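Local coordinates for siderophore enterobactin esterase (Emericella nidulans, PDB 6GUO), which hydrolyses the ester bonds of the bacterial xenosiderophore enterobactin, releasing its iron inside the fungal cell, and works as a homodimer of alpha/beta-hydrolase subunits, at the interface of chains A and B. Residues are numbered along the deposited sequence; one frame, centred on the assembly and turned at random. Chains: chain A/B, Putative siderophore-degrading esterase (Eurofung).

The interface of chains A and B. Residues chain A 5, 7; chain B 23-24, 137, 141, 145.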
# COMPACT_ATOMS: atom_id res chain seq x y z
N TRP A 5 -30.50 -4.52 14.22
CA TRP A 5 -29.35 -3.91 13.54
C TRP A 5 -29.07 -2.54 14.14
O TRP A 5 -29.98 -1.73 14.29
CB TRP A 5 -29.59 -3.74 12.04
CG TRP A 5 -29.60 -5.02 11.27
CD1 TRP A 5 -30.65 -5.54 10.57
CD2 TRP A 5 -28.52 -5.94 11.11
NE1 TRP A 5 -30.29 -6.73 9.99
CE2 TRP A 5 -28.99 -7.00 10.30
CE3 TRP A 5 -27.20 -5.99 11.57
CZ2 TRP A 5 -28.18 -8.09 9.94
CZ3 TRP A 5 -26.39 -7.07 11.22
CH2 TRP A 5 -26.89 -8.11 10.41
N PHE A 7 -26.14 0.64 13.77
CA PHE A 7 -24.97 1.27 13.16
C PHE A 7 -24.47 2.32 14.14
O PHE A 7 -25.00 3.43 14.20
CB PHE A 7 -25.33 1.90 11.82
CG PHE A 7 -25.72 0.90 10.78
CD1 PHE A 7 -24.81 0.48 9.81
CD2 PHE A 7 -27.01 0.37 10.76
CE1 PHE A 7 -25.18 -0.45 8.85
CE2 PHE A 7 -27.38 -0.56 9.80
CZ PHE A 7 -26.46 -0.97 8.84
N ILE B 23 -21.31 -2.40 13.46
CA ILE B 23 -22.62 -2.91 13.08
C ILE B 23 -22.88 -4.15 13.93
O ILE B 23 -22.23 -5.18 13.75
CB ILE B 23 -22.70 -3.24 11.57
CG1 ILE B 23 -22.30 -2.01 10.74
CG2 ILE B 23 -24.12 -3.68 11.21
CD1 ILE B 23 -22.21 -2.25 9.25
N ALA B 24 -23.81 -4.01 14.88
CA ALA B 24 -24.21 -5.09 15.78
C ALA B 24 -25.53 -5.68 15.31
O ALA B 24 -26.33 -4.98 14.68
CB ALA B 24 -24.34 -4.56 17.19
N PHE B 137 -25.04 -10.06 4.00
CA PHE B 137 -24.77 -8.96 4.93
C PHE B 137 -24.16 -7.75 4.22
O PHE B 137 -24.63 -6.62 4.41
CB PHE B 137 -23.86 -9.45 6.07
CG PHE B 137 -23.37 -8.35 6.99
CD1 PHE B 137 -24.24 -7.75 7.90
CD2 PHE B 137 -22.05 -7.94 6.96
CE1 PHE B 137 -23.79 -6.75 8.75
CE2 PHE B 137 -21.59 -6.93 7.80
CZ PHE B 137 -22.47 -6.34 8.70
N ILE B 141 -27.12 -5.13 3.90
CA ILE B 141 -27.02 -4.32 5.12
C ILE B 141 -25.96 -3.22 4.97
O ILE B 141 -26.27 -2.04 5.16
CB ILE B 141 -26.73 -5.18 6.38
CG1 ILE B 141 -27.75 -6.33 6.51
CG2 ILE B 141 -26.73 -4.34 7.65
CD1 ILE B 141 -29.20 -5.90 6.65
N PHE B 145 -26.55 0.95 3.72
CA PHE B 145 -26.17 1.95 4.73
C PHE B 145 -25.23 2.99 4.12
O PHE B 145 -25.48 4.19 4.22
CB PHE B 145 -25.49 1.28 5.93
CG PHE B 145 -24.97 2.25 6.95
CD1 PHE B 145 -25.84 2.92 7.80
CD2 PHE B 145 -23.60 2.49 7.06
CE1 PHE B 145 -25.36 3.81 8.75
CE2 PHE B 145 -23.12 3.38 8.01
CZ PHE B 145 -23.99 4.04 8.85
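The ring of A:Phe7 stacks on the ring of B:Phe145, with centroids 4.0 Å apart and planes 13° from parallel. The stack is offset: CD1 of A:Phe7 sits over the centre of the B:Phe145 ring. The two side chains run past each other in opposite directions. With chi1 175°, CG of B:Phe145 lies anti to the backbone N, and a chi2 of 75° turns the ring face toward A:Phe7. On the opposite face of A:Phe7, the branch methyl CG2 of B:Ile23 lies above the plane, offset toward the rim. The end methyl CD1 of B:Ile23 touches the rim instead, 3.5 Å from A:Phe7 CE1. At the ring tip, A:Phe7 CZ meets the branch methyl CG2 of B:Ile141 at 3.6 Å.

The two branches of B:Ile141 serve different partners. Its CG1 arm reaches the indole of A:Trp5: B:Ile141 CD1 rests on one face, offset toward the rim, 3.6 Å from A:Trp5 NE1. The benzo end of the indole crosses B:Phe137, with A:Trp5 CZ3 3.6 Å from B:Phe137 CE1.

Strand 6-10 of chain A pairs antiparallel with strand 18-24 of chain B, through A:Phe7 and B:Ile23. Helix 131-150 of chain B supplies B:Phe137, B:Ile141 and B:Phe145. This is part of the homodimer interface: the N-terminal segment of one subunit packs on the other, and twofold symmetry repeats the contact. At the polar rim, the backbone carbonyl O of B:Ala24 lies 3.4 Å from A:Trp5 CE3.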